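Local atomic coordinates of beta-N-acetylglucosaminidase (Thermotoga maritima, PDB entry 3WO8), a protein that probably hydrolyses terminal non-reducing N-acetyl-D-hexosamine residues from N-acetyl-beta-D-hexosaminides, as a glycosyl hydrolase of family 3. Residues 234-238 with 239-243; 242-246 with 247-251; 396-399 with 400-403; 442-445 with 446-450. All blocks are in the same frame, centred on the assembly; numbering follows the deposited sequence.

Interaction 1. Residues 234-238 with 239-243; sequences LSEKI and ITDVL
The carboxylates of E236 and D241 meet obliquely, their planes 75° apart. E236 OE2 lies 3.0 Å from D241 OD2. Both oxygens are acceptors, so like charges crowd here without a hydrogen bond. E245 also stands close to D241, and the crowding would probably raise the pKa of one acid. The E236 chain is bent at chi2 (79°), which folds its carboxylate back over the first helical turn. Its other oxygen, OE1, lies 3.7 Å from T240 CB. On the K237 side, D241 OD2 lies 3.8 Å from K237 CG. The K237 chain then runs on extended, and its NZ stays 6.9 Å from D241 OD2. With an alanine in place of D241, K237 would probably lack this nearby opposite charge, and the E236 carboxylate would be freer to turn.

These residues open helix 236-247, which links strands 216-219 and 253-257 of the TIM barrel in a beta-alpha-beta crossover. S235 is the N-cap. Its OG takes a weak bond from I238 N at 2.8 Å and also bonds to D228 OD2. S235 O accepts from I239 N at 2.9 Å, with an N-H...O angle of 163°. E236 O receives D241 N at 3.0 Å, the i+5 step of a wider pi-type turn. On the buried side, I238 and V242 lie side by side against F173 of strand 167-173.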
loop_
_atom_site.group_PDB
_atom_site.type_symbol
_atom_site.label_atom_id
_atom_site.label_comp_id
_atom_site.label_asym_id
_atom_site.label_seq_id
_atom_site.Cartn_x
_atom_site.Cartn_y
_atom_site.Cartn_z
ATOM N N LEU B 234 -8.848 -32.956 -12.536
ATOM C CA LEU B 234 -9.965 -33.922 -12.498
ATOM C C LEU B 234 -9.554 -35.423 -12.406
ATOM O O LEU B 234 -10.423 -36.324 -12.451
ATOM C CB LEU B 234 -10.839 -33.683 -13.721
ATOM C CG LEU B 234 -11.354 -32.247 -13.927
ATOM C CD1 LEU B 234 -11.672 -32.023 -15.391
ATOM C CD2 LEU B 234 -12.594 -31.969 -13.087
ATOM N N SER B 235 -8.243 -35.655 -12.234
ATOM C CA SER B 235 -7.610 -36.987 -12.185
ATOM C C SER B 235 -7.480 -37.561 -10.769
ATOM O O SER B 235 -6.677 -37.045 -9.985
ATOM C CB SER B 235 -6.206 -36.889 -12.799
ATOM O OG SER B 235 -5.347 -37.959 -12.414
ATOM N N GLU B 236 -8.222 -38.645 -10.457
ATOM C CA GLU B 236 -8.017 -39.406 -9.183
ATOM C C GLU B 236 -6.642 -40.120 -9.158
ATOM O O GLU B 236 -6.036 -40.265 -8.101
ATOM C CB GLU B 236 -9.218 -40.332 -8.791
ATOM C CG GLU B 236 -9.169 -41.809 -9.198
ATOM C CD GLU B 236 -8.303 -42.705 -8.300
ATOM O OE1 GLU B 236 -8.511 -42.759 -7.067
ATOM O OE2 GLU B 236 -7.415 -43.399 -8.844
ATOM N N LYS B 237 -6.112 -40.484 -10.314
ATOM C CA LYS B 237 -4.731 -40.936 -10.369
ATOM C C LYS B 237 -3.715 -39.912 -9.909
ATOM O O LYS B 237 -2.628 -40.295 -9.504
ATOM C CB LYS B 237 -4.337 -41.393 -11.771
ATOM C CG LYS B 237 -4.765 -42.817 -12.065
ATOM C CD LYS B 237 -4.398 -43.286 -13.464
ATOM C CE LYS B 237 -5.201 -44.537 -13.833
ATOM N NZ LYS B 237 -5.348 -44.678 -15.303
ATOM N N ILE B 238 -4.027 -38.621 -9.993
ATOM C CA ILE B 238 -3.063 -37.582 -9.587
ATOM C C ILE B 238 -3.429 -37.059 -8.195
ATOM O O ILE B 238 -2.661 -37.131 -7.266
ATOM C CB ILE B 238 -2.963 -36.466 -10.642
ATOM C CG1 ILE B 238 -2.319 -37.025 -11.909
ATOM C CG2 ILE B 238 -2.109 -35.302 -10.157
ATOM C CD1 ILE B 238 -2.426 -36.124 -13.109
ATOM N N ILE B 239 -4.637 -36.586 -8.020
ATOM C CA ILE B 239 -5.020 -36.068 -6.710
ATOM C C ILE B 239 -5.015 -37.147 -5.592
ATOM O O ILE B 239 -4.467 -36.917 -4.523
ATOM C CB ILE B 239 -6.392 -35.365 -6.774
ATOM C CG1 ILE B 239 -6.301 -34.149 -7.718
ATOM C CG2 ILE B 239 -6.858 -34.982 -5.376
ATOM C CD1 ILE B 239 -7.558 -33.298 -7.783
ATOM N N THR B 240 -5.633 -38.311 -5.809
ATOM C CA THR B 240 -5.526 -39.387 -4.818
ATOM C C THR B 240 -4.215 -40.197 -4.895
ATOM O O THR B 240 -3.524 -40.369 -3.897
ATOM C CB THR B 240 -6.702 -40.337 -4.870
ATOM O OG1 THR B 240 -7.835 -39.665 -4.332
ATOM C CG2 THR B 240 -6.413 -41.558 -3.996
ATOM N N ASP B 241 -3.854 -40.688 -6.064
ATOM C CA ASP B 241 -2.737 -41.635 -6.107
ATOM C C ASP B 241 -1.385 -40.966 -5.924
ATOM O O ASP B 241 -0.655 -41.326 -5.009
ATOM C CB ASP B 241 -2.808 -42.569 -7.346
ATOM C CG ASP B 241 -4.127 -43.421 -7.379
ATOM O OD1 ASP B 241 -4.805 -43.625 -6.341
ATOM O OD2 ASP B 241 -4.507 -43.861 -8.470
ATOM N N VAL B 242 -1.050 -39.985 -6.752
ATOM C CA VAL B 242 0.241 -39.280 -6.573
ATOM C C VAL B 242 0.310 -38.303 -5.367
ATOM O O VAL B 242 1.390 -38.125 -4.785
ATOM C CB VAL B 242 0.691 -38.555 -7.846
ATOM C CG1 VAL B 242 -0.155 -37.330 -8.066
ATOM C CG2 VAL B 242 2.147 -38.131 -7.760
ATOM N N LEU B 243 -0.803 -37.672 -4.982
ATOM C CA LEU B 243 -0.717 -36.598 -3.969
ATOM C C LEU B 243 -1.123 -37.061 -2.590
ATOM O O LEU B 243 -0.339 -36.956 -1.639
ATOM C CB LEU B 243 -1.507 -35.325 -4.371
ATOM C CG LEU B 243 -1.583 -34.147 -3.362
ATOM C CD1 LEU B 243 -0.211 -33.580 -3.043
ATOM C CD2 LEU B 243 -2.482 -33.024 -3.823
#

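Interaction 2. Residues 242-246 with 247-251; sequences VLREK and IGFDG
R244 turns its guanidinium edge-on to the backbone of 249-251. NH1 bonds G251 O at 2.7 Å, almost straight at 175°. The oxygen lies in the guanidinium plane, and NH1 lies in the carbonyl plane. NH1 also makes a weak bond to F249 O at 3.3 Å. NH2 reaches N282 OD1 and G280 O. With a leucine in its place, G251 O would probably be left without this donor, and N282 OD1 and G280 O without NH2.

L243 and F249 lie side by side and point the same way. CD1 of L243 touches F249 CB at 3.7 Å. In F249, CG is anti to the backbone N (chi1 176°), which sets the ring beside the leucine. G251 N lies over the centre of one ring face, 3.4 Å above the plane. This is where helix 236-247 of the TIM barrel ends and the chain turns toward strand 253-257. G248 makes the exit with a positive phi of 119°. L243 O accepts from G248 N and F249 N, which come from opposite faces of its plane. I247 crosses L243 obliquely, CD1 to CD1 3.9 Å. The end of K246 makes a cation-pi contact with W198.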
loop_
_atom_site.group_PDB
_atom_site.type_symbol
_atom_site.label_atom_id
_atom_site.label_comp_id
_atom_site.label_asym_id
_atom_site.label_seq_id
_atom_site.Cartn_x
_atom_site.Cartn_y
_atom_site.Cartn_z
ATOM N N VAL B 242 -1.050 -39.985 -6.752
ATOM C CA VAL B 242 0.241 -39.280 -6.573
ATOM C C VAL B 242 0.310 -38.303 -5.367
ATOM O O VAL B 242 1.390 -38.125 -4.785
ATOM C CB VAL B 242 0.691 -38.555 -7.846
ATOM C CG1 VAL B 242 -0.155 -37.330 -8.066
ATOM C CG2 VAL B 242 2.147 -38.131 -7.760
ATOM N N LEU B 243 -0.803 -37.672 -4.982
ATOM C CA LEU B 243 -0.717 -36.598 -3.969
ATOM C C LEU B 243 -1.123 -37.061 -2.590
ATOM O O LEU B 243 -0.339 -36.956 -1.639
ATOM C CB LEU B 243 -1.507 -35.325 -4.371
ATOM C CG LEU B 243 -1.583 -34.147 -3.362
ATOM C CD1 LEU B 243 -0.211 -33.580 -3.043
ATOM C CD2 LEU B 243 -2.482 -33.024 -3.823
ATOM N N ARG B 244 -2.349 -37.548 -2.471
ATOM C CA ARG B 244 -2.855 -37.978 -1.162
ATOM C C ARG B 244 -2.210 -39.235 -0.567
ATOM O O ARG B 244 -2.154 -39.363 0.670
ATOM C CB ARG B 244 -4.326 -38.235 -1.225
ATOM C CG ARG B 244 -5.090 -37.017 -1.644
ATOM C CD ARG B 244 -5.825 -36.454 -0.480
ATOM N NE ARG B 244 -6.671 -35.348 -0.908
ATOM C CZ ARG B 244 -6.699 -34.152 -0.347
ATOM N NH1 ARG B 244 -5.912 -33.875 0.666
ATOM N NH2 ARG B 244 -7.529 -33.233 -0.808
ATOM N N GLU B 245 -1.746 -40.144 -1.434
ATOM C CA GLU B 245 -1.141 -41.426 -1.013
ATOM C C GLU B 245 0.359 -41.396 -1.145
ATOM O O GLU B 245 1.079 -41.514 -0.150
ATOM C CB GLU B 245 -1.706 -42.634 -1.795
ATOM C CG GLU B 245 -3.216 -42.777 -1.638
ATOM C CD GLU B 245 -3.838 -43.962 -2.361
ATOM O OE1 GLU B 245 -3.330 -44.425 -3.409
ATOM O OE2 GLU B 245 -4.891 -44.415 -1.879
ATOM N N LYS B 246 0.849 -41.257 -2.364
ATOM C CA LYS B 246 2.278 -41.347 -2.562
ATOM C C LYS B 246 3.015 -40.271 -1.746
ATOM O O LYS B 246 3.974 -40.579 -1.056
ATOM C CB LYS B 246 2.635 -41.264 -4.034
ATOM C CG LYS B 246 4.035 -41.732 -4.312
ATOM C CD LYS B 246 4.363 -41.586 -5.783
ATOM C CE LYS B 246 5.603 -42.372 -6.179
ATOM N NZ LYS B 246 6.722 -42.214 -5.193
ATOM N N ILE B 247 2.552 -39.025 -1.803
ATOM C CA ILE B 247 3.237 -37.920 -1.107
ATOM C C ILE B 247 2.875 -37.879 0.359
ATOM O O ILE B 247 3.741 -37.661 1.210
ATOM C CB ILE B 247 2.897 -36.547 -1.719
ATOM C CG1 ILE B 247 3.790 -36.288 -2.927
ATOM C CG2 ILE B 247 3.100 -35.435 -0.689
ATOM C CD1 ILE B 247 3.225 -35.267 -3.891
ATOM N N GLY B 248 1.592 -38.043 0.635
ATOM C CA GLY B 248 1.106 -38.081 1.993
ATOM C C GLY B 248 0.114 -37.016 2.382
ATOM O O GLY B 248 -0.406 -37.024 3.507
ATOM N N PHE B 249 -0.181 -36.120 1.446
ATOM C CA PHE B 249 -0.817 -34.865 1.769
ATOM C C PHE B 249 -2.295 -35.043 1.997
ATOM O O PHE B 249 -2.996 -35.407 1.074
ATOM C CB PHE B 249 -0.578 -33.865 0.635
ATOM C CG PHE B 249 -1.282 -32.554 0.844
ATOM C CD1 PHE B 249 -0.874 -31.700 1.848
ATOM C CD2 PHE B 249 -2.383 -32.211 0.079
ATOM C CE1 PHE B 249 -1.537 -30.523 2.088
ATOM C CE2 PHE B 249 -3.058 -31.043 0.315
ATOM C CZ PHE B 249 -2.624 -30.188 1.307
ATOM N N ASP B 250 -2.772 -34.761 3.206
ATOM C CA ASP B 250 -4.214 -34.883 3.508
ATOM C C ASP B 250 -4.895 -33.552 3.796
ATOM O O ASP B 250 -6.029 -33.514 4.298
ATOM C CB ASP B 250 -4.464 -35.850 4.668
ATOM C CG ASP B 250 -3.921 -35.345 5.974
ATOM O OD1 ASP B 250 -2.978 -34.539 5.932
ATOM O OD2 ASP B 250 -4.424 -35.769 7.036
ATOM N N GLY B 251 -4.204 -32.467 3.434
ATOM C CA GLY B 251 -4.720 -31.104 3.608
ATOM C C GLY B 251 -5.547 -30.621 2.434
ATOM O O GLY B 251 -6.042 -31.409 1.668
#

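Interaction 3. Residues 396-399 with 400-403; sequences RYTV and EDGP
The backbone folds back at the end of strand 391-397 in a type I turn, with V399 and E400 at its two central positions. T398 O accepts twice. D401 N reaches it at 3.1 Å from above the carbonyl plane, and G402 N reaches it at 3.1 Å from nearly straight ahead of the oxygen. A weak bond from G402 N to V399 O adds to this. G402 has a positive phi of 89°, where any CB would collide with D401 O.

Y397 and P403 carry the side-chain contact. They lie side by side and point the same way. P403 CB sits over one face of the ring, 4.3 Å from its centroid and 16° off the normal, a CH-pi contact. With chi1 at 68°, Y397 CG stands between the backbone N and the carbonyl carbon, and that brings the ring face over P403 CB. Its CD2 also lies 3.6 Å from G402 C. The hydroxyl is held elsewhere, by F414 O. At the turn, E400 bends back and brings OE2 to 3.5 Å from V399 CG1. T398 and D401 point the same way alongside each other.

The turn follows outer strand 391-397 of the mixed sheet in the C-terminal domain and starts the crossing over strand 357-363 to strand 411-415. Y397 makes backbone bonds with V362 and S364, and its side chain packs on L361 and P363. Its ring meets H427 of helix 421-429, while P403 lies on A426 and H427 of that helix and on D413 of strand 411-415.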
loop_
_atom_site.group_PDB
_atom_site.type_symbol
_atom_site.label_atom_id
_atom_site.label_comp_id
_atom_site.label_asym_id
_atom_site.label_seq_id
_atom_site.Cartn_x
_atom_site.Cartn_y
_atom_site.Cartn_z
ATOM N N ARG B 396 -19.362 20.839 -10.872
ATOM C CA ARG B 396 -18.275 21.186 -10.022
ATOM C C ARG B 396 -18.302 22.664 -9.722
ATOM O O ARG B 396 -18.265 23.464 -10.638
ATOM C CB ARG B 396 -16.972 20.852 -10.750
ATOM C CG ARG B 396 -16.756 19.374 -11.103
ATOM C CD ARG B 396 -16.951 18.405 -9.932
ATOM N NE ARG B 396 -15.905 18.535 -8.915
ATOM C CZ ARG B 396 -14.756 17.849 -8.930
ATOM N NH1 ARG B 396 -14.487 16.983 -9.894
ATOM N NH2 ARG B 396 -13.869 18.012 -7.966
ATOM N N TYR B 397 -18.330 23.046 -8.449
ATOM C CA TYR B 397 -18.342 24.484 -8.091
ATOM C C TYR B 397 -17.145 24.859 -7.274
ATOM O O TYR B 397 -16.509 23.992 -6.698
ATOM C CB TYR B 397 -19.574 24.845 -7.314
ATOM C CG TYR B 397 -19.633 24.235 -5.947
ATOM C CD1 TYR B 397 -20.142 22.970 -5.758
ATOM C CD2 TYR B 397 -19.222 24.946 -4.829
ATOM C CE1 TYR B 397 -20.212 22.406 -4.497
ATOM C CE2 TYR B 397 -19.298 24.403 -3.570
ATOM C CZ TYR B 397 -19.787 23.131 -3.420
ATOM O OH TYR B 397 -19.874 22.612 -2.178
ATOM N N THR B 398 -16.821 26.150 -7.231
ATOM C CA THR B 398 -15.627 26.597 -6.473
ATOM C C THR B 398 -16.133 26.995 -5.114
ATOM O O THR B 398 -17.206 27.594 -4.984
ATOM C CB THR B 398 -14.757 27.700 -7.154
ATOM O OG1 THR B 398 -15.519 28.878 -7.390
ATOM C CG2 THR B 398 -14.186 27.208 -8.514
ATOM N N VAL B 399 -15.382 26.584 -4.101
ATOM C CA VAL B 399 -15.858 26.640 -2.748
ATOM C C VAL B 399 -16.199 28.072 -2.385
ATOM O O VAL B 399 -17.224 28.342 -1.792
ATOM C CB VAL B 399 -14.824 26.011 -1.786
ATOM C CG1 VAL B 399 -14.486 26.914 -0.588
ATOM C CG2 VAL B 399 -15.354 24.684 -1.302
ATOM N N GLU B 400 -15.321 28.981 -2.783
ATOM C CA GLU B 400 -15.441 30.429 -2.491
ATOM C C GLU B 400 -16.650 31.123 -3.156
ATOM O O GLU B 400 -17.135 32.110 -2.627
ATOM C CB GLU B 400 -14.110 31.192 -2.783
ATOM C CG GLU B 400 -13.342 30.792 -4.055
ATOM C CD GLU B 400 -12.514 29.473 -3.959
ATOM O OE1 GLU B 400 -11.768 29.168 -4.920
ATOM O OE2 GLU B 400 -12.592 28.718 -2.953
ATOM N N ASP B 401 -17.136 30.601 -4.282
ATOM C CA ASP B 401 -18.301 31.165 -4.969
ATOM C C ASP B 401 -19.638 30.603 -4.466
ATOM O O ASP B 401 -20.657 31.307 -4.453
ATOM C CB ASP B 401 -18.182 30.980 -6.495
ATOM C CG ASP B 401 -17.223 31.991 -7.134
ATOM O OD1 ASP B 401 -17.266 33.177 -6.732
ATOM O OD2 ASP B 401 -16.422 31.607 -8.021
ATOM N N GLY B 402 -19.630 29.349 -4.033
ATOM C CA GLY B 402 -20.867 28.604 -3.790
ATOM C C GLY B 402 -21.315 27.872 -5.058
ATOM O O GLY B 402 -20.751 28.058 -6.155
ATOM N N PRO B 403 -22.330 27.030 -4.926
ATOM C CA PRO B 403 -22.874 26.312 -6.058
ATOM C C PRO B 403 -23.824 27.156 -6.886
ATOM O O PRO B 403 -24.758 27.761 -6.339
ATOM C CB PRO B 403 -23.653 25.181 -5.416
ATOM C CG PRO B 403 -24.008 25.690 -4.074
ATOM C CD PRO B 403 -22.930 26.625 -3.662
#

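Interaction 4. Residues 442-445 with 446-450; sequences NPFD and VRYFE
The chain winds through a short 3-10 turn, with bonds three residues apart. V446 N donates to P443 O at 3.3 Å, R447 N to F444 O at 3.0 Å, and Y448 N to D445 O at 2.9 Å. An Asx turn leads in, where N442 OD1 accepts from F444 N. An inverse gamma turn centred on F449 leads out.

F444 and Y448 meet obliquely, with ring centroids 5.9 Å apart and planes at 83°. F444 CE2 touches Y448 CE2 at 4.0 Å. D445 OD1 comes to the edge of the Y448 ring, in its plane, 3.9 Å from CE2. R447 CG lies over one face of that ring. The R447 chain, bent at chi2 and chi3, then passes over a face of F444. It is modelled too tightly there, so the fine detail is doubtful. F449 turns inward, with Y448 CB over its centre and the Y437 ring stacked on it. P443 packs on L93 of the second subunit.

No salt bridge joins the two segments. Backbone bonds hold the turn, and aromatic rings and aliphatic carbons pack along its sides. At its distance, the pull of the aspartate oxygen on the weakly positive hydrogens of the tyrosine ring is probably slight.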
loop_
_atom_site.group_PDB
_atom_site.type_symbol
_atom_site.label_atom_id
_atom_site.label_comp_id
_atom_site.label_asym_id
_atom_site.label_seq_id
_atom_site.Cartn_x
_atom_site.Cartn_y
_atom_site.Cartn_z
ATOM N N ASN B 442 -15.870 20.427 8.681
ATOM C CA ASN B 442 -16.093 20.993 9.990
ATOM C C ASN B 442 -17.542 20.896 10.386
ATOM O O ASN B 442 -18.381 21.542 9.786
ATOM C CB ASN B 442 -15.696 22.449 9.945
ATOM C CG ASN B 442 -15.535 23.060 11.333
ATOM O OD1 ASN B 442 -16.049 22.558 12.337
ATOM N ND2 ASN B 442 -14.801 24.152 11.381
ATOM N N PRO B 443 -17.851 20.121 11.419
ATOM C CA PRO B 443 -19.266 19.948 11.765
ATOM C C PRO B 443 -19.959 21.196 12.364
ATOM O O PRO B 443 -21.179 21.212 12.528
ATOM C CB PRO B 443 -19.250 18.758 12.767
ATOM C CG PRO B 443 -17.810 18.358 12.911
ATOM C CD PRO B 443 -16.970 19.478 12.400
ATOM N N PHE B 444 -19.177 22.212 12.693
ATOM C CA PHE B 444 -19.735 23.484 13.089
ATOM C C PHE B 444 -20.648 23.981 11.983
ATOM O O PHE B 444 -21.709 24.524 12.263
ATOM C CB PHE B 444 -18.620 24.502 13.354
ATOM C CG PHE B 444 -19.046 25.953 13.233
ATOM C CD1 PHE B 444 -19.634 26.616 14.313
ATOM C CD2 PHE B 444 -18.809 26.680 12.046
ATOM C CE1 PHE B 444 -19.982 27.955 14.212
ATOM C CE2 PHE B 444 -19.173 28.021 11.940
ATOM C CZ PHE B 444 -19.757 28.655 13.022
ATOM N N ASP B 445 -20.221 23.783 10.733
ATOM C CA ASP B 445 -20.948 24.265 9.560
ATOM C C ASP B 445 -22.459 23.928 9.618
ATOM O O ASP B 445 -23.302 24.740 9.229
ATOM C CB ASP B 445 -20.313 23.698 8.289
ATOM C CG ASP B 445 -18.976 24.369 7.924
ATOM O OD1 ASP B 445 -18.736 25.526 8.339
ATOM O OD2 ASP B 445 -18.171 23.739 7.190
ATOM N N VAL B 446 -22.798 22.758 10.153
ATOM C CA VAL B 446 -24.191 22.374 10.357
ATOM C C VAL B 446 -25.105 23.522 10.750
ATOM O O VAL B 446 -26.241 23.576 10.325
ATOM C CB VAL B 446 -24.310 21.325 11.462
ATOM C CG1 VAL B 446 -25.720 21.254 12.015
ATOM C CG2 VAL B 446 -23.940 19.968 10.928
ATOM N N ARG B 447 -24.640 24.419 11.601
ATOM C CA ARG B 447 -25.523 25.467 12.127
ATOM C C ARG B 447 -26.268 26.203 11.004
ATOM O O ARG B 447 -27.481 26.436 11.103
ATOM C CB ARG B 447 -24.746 26.452 13.010
ATOM C CG ARG B 447 -23.905 27.460 12.244
ATOM C CD ARG B 447 -22.590 27.715 12.929
ATOM N NE ARG B 447 -22.717 28.500 14.161
ATOM C CZ ARG B 447 -22.541 29.818 14.253
ATOM N NH1 ARG B 447 -22.236 30.550 13.180
ATOM N NH2 ARG B 447 -22.663 30.409 15.437
ATOM N N TYR B 448 -25.544 26.505 9.926
ATOM C CA TYR B 448 -26.075 27.251 8.795
ATOM C C TYR B 448 -27.299 26.581 8.154
ATOM O O TYR B 448 -28.238 27.245 7.716
ATOM C CB TYR B 448 -25.012 27.351 7.734
ATOM C CG TYR B 448 -23.802 28.146 8.124
ATOM C CD1 TYR B 448 -23.867 29.529 8.243
ATOM C CD2 TYR B 448 -22.577 27.531 8.314
ATOM C CE1 TYR B 448 -22.740 30.281 8.553
ATOM C CE2 TYR B 448 -21.448 28.268 8.632
ATOM C CZ TYR B 448 -21.522 29.651 8.748
ATOM O OH TYR B 448 -20.389 30.396 9.055
ATOM N N PHE B 449 -27.272 25.261 8.112
ATOM C CA PHE B 449 -28.295 24.493 7.433
ATOM C C PHE B 449 -29.295 23.986 8.417
ATOM O O PHE B 449 -29.536 22.799 8.519
ATOM C CB PHE B 449 -27.638 23.372 6.634
ATOM C CG PHE B 449 -26.575 23.883 5.718
ATOM C CD1 PHE B 449 -26.905 24.699 4.648
ATOM C CD2 PHE B 449 -25.245 23.640 5.988
ATOM C CE1 PHE B 449 -25.923 25.228 3.830
ATOM C CE2 PHE B 449 -24.250 24.159 5.173
ATOM C CZ PHE B 449 -24.588 24.951 4.087
ATOM N N GLU B 450 -29.900 24.934 9.119
ATOM C CA GLU B 450 -30.862 24.643 10.172
ATOM C C GLU B 450 -32.126 23.982 9.616
ATOM O O GLU B 450 -32.758 24.523 8.693
ATOM C CB GLU B 450 -31.228 25.950 10.907
ATOM C CG GLU B 450 -32.557 25.931 11.681
ATOM C CD GLU B 450 -33.692 26.709 11.002
ATOM O OE1 GLU B 450 -34.202 27.652 11.628
ATOM O OE2 GLU B 450 -34.082 26.402 9.854
#

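Interactions 1 and 2 are the start and end of one helix, 236-247. They share V242 and L243, and their centres are about 9 Å apart. Probable backbone bonds from R244 N to I239 O and from K246 N to D241 O join them. As in TIM barrels generally, the helix start probably faces the catalytic side and its end the other. Interactions 3 and 4 lie in the C-terminal domain, with centres about 17 Å apart and nearest atoms about 8 Å apart. Helix 421-429 is their common neighbour. The two pairs sit about 66 to 67 Å apart between centres. Interaction 4 alone touches the second subunit.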